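Local coordinates for protein antibiotic biosynthesis monooxygenase (Thermus thermophilus, PDB 1IUJ) that is of unknown function but binds zinc ions and may act as a monooxygenase, at residues M1-N6 with V51-W56; I8-E13 with E84-P89; A15-E20 with S78-K83. All blocks are in the same frame, centred on the assembly; numbering follows the deposited sequence.

Contact 1 (M1-N6 with V51-W56)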
loop_
_atom_site.group_PDB
_atom_site.type_symbol
_atom_site.label_atom_id
_atom_site.label_comp_id
_atom_site.label_asym_id
_atom_site.label_seq_id
_atom_site.Cartn_x
_atom_site.Cartn_y
_atom_site.Cartn_z
ATOM N N MET B 1 -12.785 -2.137 -5.974
ATOM C CA MET B 1 -11.561 -2.920 -5.619
ATOM C C MET B 1 -11.208 -2.724 -4.150
ATOM O O MET B 1 -11.267 -1.605 -3.628
ATOM C CB MET B 1 -10.394 -2.558 -6.549
ATOM C CG MET B 1 -9.310 -3.593 -6.557
ATOM S SD MET B 1 -7.955 -3.354 -7.742
ATOM C CE MET B 1 -7.215 -2.004 -7.032
ATOM N N PHE B 2 -10.874 -3.815 -3.477
ATOM C CA PHE B 2 -10.662 -3.833 -2.035
ATOM C C PHE B 2 -9.196 -4.206 -1.810
ATOM O O PHE B 2 -8.669 -5.072 -2.505
ATOM C CB PHE B 2 -11.620 -4.852 -1.406
ATOM C CG PHE B 2 -11.384 -5.130 0.056
ATOM C CD1 PHE B 2 -11.953 -4.311 1.038
ATOM C CD2 PHE B 2 -10.666 -6.249 0.449
ATOM C CE1 PHE B 2 -11.769 -4.576 2.406
ATOM C CE2 PHE B 2 -10.463 -6.555 1.838
ATOM C CZ PHE B 2 -11.026 -5.710 2.815
ATOM N N VAL B 3 -8.515 -3.508 -0.910
ATOM C CA VAL B 3 -7.091 -3.749 -0.701
ATOM C C VAL B 3 -6.815 -4.014 0.767
ATOM O O VAL B 3 -7.320 -3.279 1.649
ATOM C CB VAL B 3 -6.252 -2.511 -1.155
ATOM C CG1 VAL B 3 -4.791 -2.668 -0.822
ATOM C CG2 VAL B 3 -6.450 -2.245 -2.629
ATOM N N THR B 4 -5.988 -5.017 1.023
ATOM C CA THR B 4 -5.435 -5.230 2.371
ATOM C C THR B 4 -3.950 -4.926 2.389
ATOM O O THR B 4 -3.250 -5.152 1.398
ATOM C CB THR B 4 -5.645 -6.654 2.900
ATOM O OG1 THR B 4 -5.039 -7.606 2.006
ATOM C CG2 THR B 4 -7.102 -7.025 2.932
ATOM N N MET B 5 -3.502 -4.359 3.496
ATOM C CA MET B 5 -2.073 -4.180 3.742
ATOM C C MET B 5 -1.750 -4.808 5.080
ATOM O O MET B 5 -2.233 -4.367 6.117
ATOM C CB MET B 5 -1.694 -2.698 3.728
ATOM C CG MET B 5 -1.917 -2.066 2.396
ATOM S SD MET B 5 -1.180 -0.431 2.372
ATOM C CE MET B 5 -1.793 0.051 0.844
ATOM N N ASN B 6 -0.942 -5.868 5.054
ATOM C CA ASN B 6 -0.574 -6.560 6.278
ATOM C C ASN B 6 0.818 -6.105 6.606
ATOM O O ASN B 6 1.762 -6.412 5.850
ATOM C CB ASN B 6 -0.614 -8.052 6.032
ATOM C CG ASN B 6 -0.727 -8.877 7.323
ATOM O OD1 ASN B 6 -0.726 -10.122 7.261
ATOM N ND2 ASN B 6 -0.834 -8.225 8.463
ATOM N N VAL B 51 5.349 -4.711 4.051
ATOM C CA VAL B 51 3.903 -4.699 3.738
ATOM C C VAL B 51 3.548 -5.735 2.704
ATOM O O VAL B 51 4.095 -5.759 1.620
ATOM C CB VAL B 51 3.384 -3.277 3.337
ATOM C CG1 VAL B 51 1.932 -3.336 2.883
ATOM C CG2 VAL B 51 3.487 -2.355 4.519
ATOM N N VAL B 52 2.585 -6.599 3.035
ATOM C CA VAL B 52 2.041 -7.507 2.035
ATOM C C VAL B 52 0.744 -6.843 1.592
ATOM O O VAL B 52 -0.213 -6.685 2.391
ATOM C CB VAL B 52 1.757 -8.888 2.593
ATOM C CG1 VAL B 52 1.024 -9.722 1.532
ATOM C CG2 VAL B 52 3.036 -9.571 3.133
ATOM N N MET B 53 0.700 -6.479 0.320
ATOM C CA MET B 53 -0.430 -5.724 -0.203
ATOM C C MET B 53 -1.186 -6.608 -1.165
ATOM O O MET B 53 -0.600 -7.155 -2.110
ATOM C CB MET B 53 0.046 -4.489 -0.958
ATOM C CG MET B 53 -1.117 -3.692 -1.475
ATOM S SD MET B 53 -0.538 -2.181 -2.171
ATOM C CE MET B 53 0.497 -2.754 -3.477
ATOM N N THR B 54 -2.484 -6.735 -0.953
ATOM C CA THR B 54 -3.260 -7.643 -1.787
ATOM C C THR B 54 -4.486 -6.943 -2.298
ATOM O O THR B 54 -5.160 -6.228 -1.538
ATOM C CB THR B 54 -3.644 -8.878 -0.994
ATOM O OG1 THR B 54 -2.463 -9.497 -0.459
ATOM C CG2 THR B 54 -4.275 -9.957 -1.945
ATOM N N LEU B 55 -4.707 -7.062 -3.606
ATOM C CA LEU B 55 -5.821 -6.414 -4.299
ATOM C C LEU B 55 -6.877 -7.452 -4.608
ATOM O O LEU B 55 -6.558 -8.505 -5.163
ATOM C CB LEU B 55 -5.332 -5.805 -5.623
ATOM C CG LEU B 55 -4.632 -4.448 -5.590
ATOM C CD1 LEU B 55 -3.377 -4.472 -4.708
ATOM C CD2 LEU B 55 -4.293 -4.093 -7.058
ATOM N N TRP B 56 -8.117 -7.139 -4.248
ATOM C CA TRP B 56 -9.266 -8.058 -4.404
ATOM C C TRP B 56 -10.409 -7.376 -5.145
ATOM O O TRP B 56 -10.589 -6.163 -5.050
ATOM C CB TRP B 56 -9.773 -8.418 -2.990
ATOM C CG TRP B 56 -8.813 -9.302 -2.193
ATOM C CD1 TRP B 56 -7.973 -8.929 -1.179
ATOM C CD2 TRP B 56 -8.684 -10.716 -2.320
ATOM N NE1 TRP B 56 -7.281 -10.023 -0.708
ATOM C CE2 TRP B 56 -7.716 -11.140 -1.381
ATOM C CE3 TRP B 56 -9.289 -11.678 -3.143
ATOM C CZ2 TRP B 56 -7.324 -12.481 -1.261
ATOM C CZ3 TRP B 56 -8.897 -13.013 -3.020
ATOM C CH2 TRP B 56 -7.942 -13.395 -2.082
HETATM O O HOH W 1 -5.639 -10.332 1.636
HETATM O O HOH W 2 -2.542 -8.365 2.183
#
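Strand 2-6 runs against strand 51-56 nearly antiparallel, their axes at 167°. Three hydrogen-bonded pairs, Phe-2 with Trp-56, Thr-4 with Thr-54 and Asn-6 with Val-52, give two backbone bonds each. The straightest is Phe-2 N to Trp-56 O, 2.8 Å long and 175° at the hydrogen. Val-3 with Leu-55 and Met-5 with Met-53 are the non-hydrogen-bonded pairs between them.

Met-1 starts with CB near the carbonyl of Trp-56; its CG then presses on that oxygen, 3.2 Å from Trp-56 O. The chain stays extended as far as SD, which lies beside the Leu-55 branch. A bend at chi3 (70°) then turns CE onto Leu-55 CD2, 3.6 Å away. Further along that face, Met-5 CE rests against Met-53 SD at 4.0 Å.

On the face of Phe-2 and Trp-56, the indole CD1 comes up at the edge of the phenyl ring. Two waters bind the Thr-4 hydroxyl. Water 1 lies in the indole plane and accepts from Trp-56 NE1 at 2.9 Å while bonding Thr-4 OG1. Water 2 links Thr-4 OG1, at 2.6 Å, with Thr-54 OG1 and Val-52 O, so the buried Thr-4 hydroxyl is held from two sides.

These are the two central strands of the four-stranded sheet, flanked by 91-100 and 35-43. Helices 15-29 and 59-66 pack over the Phe-2, Val-52 and Trp-56 side, whereas Met-1, Met-5 and Met-53 meet the second subunit, Met-53 against its own counterpart, as in the dimeric alpha-beta barrel family.

Contact 2 (I8-E13 with E84-P89)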
loop_
_atom_site.group_PDB
_atom_site.type_symbol
_atom_site.label_atom_id
_atom_site.label_comp_id
_atom_site.label_asym_id
_atom_site.label_seq_id
_atom_site.Cartn_x
_atom_site.Cartn_y
_atom_site.Cartn_z
ATOM N N ILE B 8 4.035 -6.278 8.671
ATOM C CA ILE B 8 4.682 -7.374 9.386
ATOM C C ILE B 8 6.070 -6.904 9.782
ATOM O O ILE B 8 6.920 -6.707 8.904
ATOM C CB ILE B 8 4.706 -8.631 8.499
ATOM C CG1 ILE B 8 3.253 -9.061 8.172
ATOM C CG2 ILE B 8 5.512 -9.751 9.186
ATOM C CD1 ILE B 8 3.145 -9.992 7.005
ATOM N N PRO B 9 6.309 -6.702 11.084
ATOM C CA PRO B 9 7.576 -6.164 11.556
ATOM C C PRO B 9 8.605 -7.272 11.701
ATOM O O PRO B 9 8.951 -7.668 12.823
ATOM C CB PRO B 9 7.206 -5.553 12.925
ATOM C CG PRO B 9 6.105 -6.437 13.414
ATOM C CD PRO B 9 5.368 -6.943 12.195
ATOM N N VAL B 10 9.103 -7.742 10.571
ATOM C CA VAL B 10 10.169 -8.765 10.566
ATOM C C VAL B 10 11.547 -8.143 10.651
ATOM O O VAL B 10 11.856 -7.177 9.932
ATOM C CB VAL B 10 10.041 -9.729 9.358
ATOM C CG1 VAL B 10 10.151 -8.998 8.043
ATOM C CG2 VAL B 10 11.071 -10.859 9.424
ATOM N N ARG B 11 12.370 -8.694 11.543
ATOM C CA ARG B 11 13.762 -8.259 11.725
ATOM C C ARG B 11 14.590 -8.531 10.454
ATOM O O ARG B 11 14.325 -9.496 9.718
ATOM C CB ARG B 11 14.353 -8.987 12.946
ATOM C CG ARG B 11 13.737 -8.628 14.305
ATOM C CD ARG B 11 14.546 -9.188 15.478
ATOM N NE ARG B 11 13.745 -9.874 16.502
ATOM C CZ ARG B 11 13.992 -9.822 17.822
ATOM N NH1 ARG B 11 13.220 -10.488 18.680
ATOM N NH2 ARG B 11 15.001 -9.092 18.291
ATOM N N PRO B 12 15.571 -7.672 10.158
ATOM C CA PRO B 12 16.366 -7.805 8.937
ATOM C C PRO B 12 17.076 -9.155 8.845
ATOM O O PRO B 12 17.247 -9.661 7.747
ATOM C CB PRO B 12 17.397 -6.668 9.028
ATOM C CG PRO B 12 17.328 -6.133 10.395
ATOM C CD PRO B 12 15.972 -6.517 10.974
ATOM N N GLU B 13 17.420 -9.732 9.985
ATOM C CA GLU B 13 18.111 -11.021 10.000
ATOM C C GLU B 13 17.275 -12.135 9.357
ATOM O O GLU B 13 17.836 -13.116 8.855
ATOM C CB GLU B 13 18.472 -11.420 11.422
ATOM C CG GLU B 13 19.615 -10.606 12.016
ATOM C CD GLU B 13 19.177 -9.266 12.572
ATOM O OE1 GLU B 13 17.960 -8.998 12.614
ATOM O OE2 GLU B 13 20.064 -8.477 12.984
ATOM N N GLU B 84 10.688 -14.967 17.533
ATOM C CA GLU B 84 11.768 -14.012 17.723
ATOM C C GLU B 84 12.071 -13.197 16.472
ATOM O O GLU B 84 12.727 -12.165 16.565
ATOM C CB GLU B 84 13.032 -14.754 18.164
ATOM C CG GLU B 84 12.930 -15.385 19.550
ATOM C CD GLU B 84 12.204 -16.718 19.591
ATOM O OE1 GLU B 84 12.075 -17.267 20.706
ATOM O OE2 GLU B 84 11.755 -17.221 18.534
ATOM N N ALA B 85 11.608 -13.666 15.317
ATOM C CA ALA B 85 11.856 -12.996 14.048
ATOM C C ALA B 85 11.150 -11.635 13.984
ATOM O O ALA B 85 11.505 -10.804 13.166
ATOM C CB ALA B 85 11.406 -13.856 12.878
ATOM N N PHE B 86 10.161 -11.444 14.839
ATOM C CA PHE B 86 9.283 -10.272 14.730
ATOM C C PHE B 86 9.376 -9.324 15.909
ATOM O O PHE B 86 9.524 -9.761 17.068
ATOM C CB PHE B 86 7.845 -10.733 14.526
ATOM C CG PHE B 86 7.683 -11.735 13.412
ATOM C CD1 PHE B 86 7.550 -11.320 12.093
ATOM C CD2 PHE B 86 7.683 -13.109 13.690
ATOM C CE1 PHE B 86 7.401 -12.236 11.049
ATOM C CE2 PHE B 86 7.562 -14.039 12.667
ATOM C CZ PHE B 86 7.415 -13.618 11.330
ATOM N N LEU B 87 9.277 -8.022 15.647
ATOM C CA LEU B 87 9.292 -7.066 16.750
ATOM C C LEU B 87 7.967 -6.918 17.505
ATOM O O LEU B 87 7.922 -6.315 18.585
ATOM C CB LEU B 87 9.737 -5.692 16.270
ATOM C CG LEU B 87 11.071 -5.442 15.593
ATOM C CD1 LEU B 87 11.126 -3.978 15.176
ATOM C CD2 LEU B 87 12.272 -5.799 16.467
ATOM N N GLY B 88 6.904 -7.481 16.950
ATOM C CA GLY B 88 5.552 -7.255 17.425
ATOM C C GLY B 88 4.535 -7.978 16.566
ATOM O O GLY B 88 4.924 -8.677 15.624
ATOM N N PRO B 89 3.243 -7.812 16.867
ATOM C CA PRO B 89 2.182 -8.418 16.060
ATOM C C PRO B 89 2.112 -7.743 14.706
ATOM O O PRO B 89 2.579 -6.605 14.539
ATOM C CB PRO B 89 0.896 -8.126 16.867
ATOM C CG PRO B 89 1.227 -6.975 17.714
ATOM C CD PRO B 89 2.705 -7.046 18.011
#
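Ile-8, at the end of its strand, sends CG2 to the Phe-86 ring, 3.6 Å from CE1. Pro-9 follows as the centre of an inverse gamma turn, which a weak bond from Val-10 N to Ile-8 O closes. Its CB is directed toward the other segment, and CG sits 3.4 Å from Gly-88 O. The Pro-9 carbonyl faces the same way: Leu-87 N donates to Pro-9 O at 2.9 Å, nearly along the C=O axis, and Phe-86 CA adds a CH...O contact to that same oxygen.

Val-10 bridges to Phe-86 by its backbone, the two CA atoms 4.5 Å apart. Its CB touches Phe-86 CE1, so the phenyl ring is wedged between Ile-8 and Val-10, while Ala-85 CB lies over one ring face.

Arg-11 finishes the contact. Its backbone N gives a straight bond (176°) to Ala-85 O, 2.8 Å away. The side chain, bent at chi3 (-132°), runs out along the other segment, so that NE and NH1 both reach Glu-84 O, at 2.5 Å and 2.7 Å, in weak, strongly angled bonds. Leu-87 CD2 covers one face of the guanidinium.

Three successive carbonyl-based anchors, Pro-9 O, Ala-85 O and Glu-84 O, thus join the loop after strand 2-8 to a 3-10 turn and its following loop. The guanidinium grips a main-chain oxygen, not the Glu-84 carboxylate, and probably polarises that last carbonyl.

Contact 3 (A15-E20 with S78-K83)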
loop_
_atom_site.group_PDB
_atom_site.type_symbol
_atom_site.label_atom_id
_atom_site.label_comp_id
_atom_site.label_asym_id
_atom_site.label_seq_id
_atom_site.Cartn_x
_atom_site.Cartn_y
_atom_site.Cartn_z
ATOM N N ALA B 15 14.667 -11.437 7.047
ATOM C CA ALA B 15 14.031 -10.901 5.849
ATOM C C ALA B 15 14.019 -11.891 4.673
ATOM O O ALA B 15 12.993 -12.079 4.028
ATOM C CB ALA B 15 14.702 -9.592 5.441
ATOM N N GLU B 16 15.164 -12.516 4.392
ATOM C CA GLU B 16 15.236 -13.518 3.333
ATOM C C GLU B 16 14.316 -14.737 3.561
ATOM O O GLU B 16 13.606 -15.192 2.647
ATOM C CB GLU B 16 16.701 -13.927 3.104
ATOM C CG GLU B 16 16.890 -15.071 2.124
ATOM C CD GLU B 16 18.352 -15.465 1.953
ATOM O OE1 GLU B 16 19.198 -15.030 2.772
ATOM O OE2 GLU B 16 18.653 -16.210 0.992
ATOM N N GLN B 17 14.321 -15.269 4.781
ATOM C CA GLN B 17 13.469 -16.389 5.098
ATOM C C GLN B 17 11.995 -15.992 5.000
ATOM O O GLN B 17 11.185 -16.776 4.492
ATOM C CB GLN B 17 13.786 -16.963 6.479
ATOM C CG GLN B 17 13.172 -18.332 6.689
ATOM C CD GLN B 17 13.053 -18.711 8.146
ATOM O OE1 GLN B 17 13.777 -18.189 8.987
ATOM N NE2 GLN B 17 12.121 -19.611 8.449
ATOM N N PHE B 18 11.671 -14.780 5.471
ATOM C CA PHE B 18 10.320 -14.248 5.364
ATOM C C PHE B 18 9.915 -14.184 3.896
ATOM O O PHE B 18 8.837 -14.633 3.533
ATOM C CB PHE B 18 10.229 -12.851 6.003
ATOM C CG PHE B 18 8.928 -12.167 5.747
ATOM C CD1 PHE B 18 7.854 -12.417 6.567
ATOM C CD2 PHE B 18 8.769 -11.298 4.655
ATOM C CE1 PHE B 18 6.629 -11.809 6.341
ATOM C CE2 PHE B 18 7.556 -10.682 4.405
ATOM C CZ PHE B 18 6.473 -10.941 5.257
ATOM N N GLU B 19 10.788 -13.639 3.050
ATOM C CA GLU B 19 10.465 -13.524 1.626
ATOM C C GLU B 19 10.259 -14.895 0.963
ATOM O O GLU B 19 9.342 -15.063 0.150
ATOM C CB GLU B 19 11.541 -12.709 0.893
ATOM C CG GLU B 19 11.486 -11.211 1.200
ATOM C CD GLU B 19 12.462 -10.394 0.379
ATOM O OE1 GLU B 19 12.842 -10.825 -0.743
ATOM O OE2 GLU B 19 12.834 -9.302 0.847
ATOM N N GLU B 20 11.109 -15.854 1.340
ATOM C CA GLU B 20 11.105 -17.212 0.784
ATOM C C GLU B 20 9.814 -17.875 1.210
ATOM O O GLU B 20 9.118 -18.479 0.394
ATOM C CB GLU B 20 12.305 -18.010 1.330
ATOM C CG GLU B 20 13.061 -18.877 0.318
ATOM C CD GLU B 20 14.456 -19.319 0.810
ATOM O OE1 GLU B 20 14.999 -20.336 0.290
ATOM O OE2 GLU B 20 15.020 -18.667 1.724
ATOM N N SER B 78 5.130 -18.254 8.387
ATOM C CA SER B 78 5.649 -17.748 9.663
ATOM C C SER B 78 5.192 -18.612 10.842
ATOM O O SER B 78 5.421 -18.280 12.017
ATOM C CB SER B 78 5.290 -16.260 9.875
ATOM O OG SER B 78 4.822 -16.000 11.200
ATOM N N GLY B 79 4.527 -19.715 10.515
ATOM C CA GLY B 79 4.526 -20.866 11.389
ATOM C C GLY B 79 5.972 -21.325 11.508
ATOM O O GLY B 79 6.422 -21.662 12.606
ATOM N N THR B 80 6.700 -21.329 10.387
ATOM C CA THR B 80 8.104 -21.761 10.390
ATOM C C THR B 80 9.035 -20.649 10.852
ATOM O O THR B 80 10.138 -20.931 11.330
ATOM C CB THR B 80 8.593 -22.344 9.015
ATOM O OG1 THR B 80 8.545 -21.339 7.993
ATOM C CG2 THR B 80 7.671 -23.439 8.490
ATOM N N LEU B 81 8.609 -19.392 10.696
ATOM C CA LEU B 81 9.372 -18.265 11.225
ATOM C C LEU B 81 9.219 -18.195 12.743
ATOM O O LEU B 81 8.099 -18.105 13.260
ATOM C CB LEU B 81 8.924 -16.941 10.592
ATOM C CG LEU B 81 9.592 -16.369 9.334
ATOM C CD1 LEU B 81 11.085 -16.133 9.510
ATOM C CD2 LEU B 81 9.315 -17.196 8.072
ATOM N N PRO B 82 10.336 -18.215 13.465
ATOM C CA PRO B 82 10.299 -18.150 14.931
ATOM C C PRO B 82 9.639 -16.870 15.457
ATOM O O PRO B 82 9.715 -15.836 14.797
ATOM C CB PRO B 82 11.781 -18.184 15.322
ATOM C CG PRO B 82 12.508 -17.758 14.104
ATOM C CD PRO B 82 11.716 -18.298 12.943
ATOM N N LYS B 83 9.000 -16.935 16.625
ATOM C CA LYS B 83 8.410 -15.728 17.228
ATOM C C LYS B 83 9.427 -14.593 17.323
ATOM O O LYS B 83 9.089 -13.413 17.199
ATOM C CB LYS B 83 7.829 -16.021 18.613
ATOM C CG LYS B 83 6.410 -15.497 18.796
ATOM C CD LYS B 83 6.318 -14.342 19.776
ATOM C CE LYS B 83 4.864 -13.890 19.913
ATOM N NZ LYS B 83 4.527 -13.291 21.240
#
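Residues 15-20 form regular helix, with Glu-19 N bonded to Ala-15 O and Glu-20 N to Glu-16 O. Facing them, 78-83 is an irregular run that becomes extended at Leu-81 (psi 124°) and Pro-82. The backbones keep well apart: the nearest pair of CA atoms, Phe-18 and Leu-81, is separated by 7.2 Å. The contact is therefore small and made almost wholly by side chains.

Gln-17 and Leu-81 reach for each other tip to tip. Gln-17 puts CG anti to its backbone N (chi1 -165°) and stays extended, which carries the amide out from the helix to the loop. Both methyls of Leu-81 come up against the same face of that amide: CD1 lies 3.4 Å from Gln-17 OE1, and CD2 lies 3.7 Å from Gln-17 NE2. This is van der Waals contact between a flat polar group and a branched apolar tip, and the two segments share no hydrogen bond. Leu-81 CD2 also looks onto the helix backbone, 4.1 Å from Phe-18 CA. The main-chain oxygen Thr-80 O lies 3.7 Å from Gln-17 NE2, while the Thr-80 hydroxyl is bonded to Arg-77 O.

The contact lies where the first turns of helix 15-29 meet the long loop between helix 69-74 and strand 91-100. Behind it, Leu-81 packs on Phe-86 and Pro-82 on Tyr-14. Phe-18 turns to the sheet, its ring meeting Tyr-50 at the start of strand 50-56, and Glu-19 OE2 binds the Tyr-50 hydroxyl.

From the N terminus the chain passes through strand 2-8, the loop at 8-13 and the start of helix 15-29 before any of the three contacts closes. Contact 1 closes first, when strand 50-56 returns beside 2-8. The chain then continues through two short helices to 78-83, which closes contact 3 on the helix, and 84-89 at once closes contact 2 on the earlier loop. Contact 3 is thus nested within contact 2, and contact 1 crosses both. Contacts 2 and 3, centres 9 Å apart, share a cluster of Phe-86, Leu-81, Phe-18 and Ile-8; Val-52 extends it to the sheet of contact 1, tying sheet, helix and late loop together.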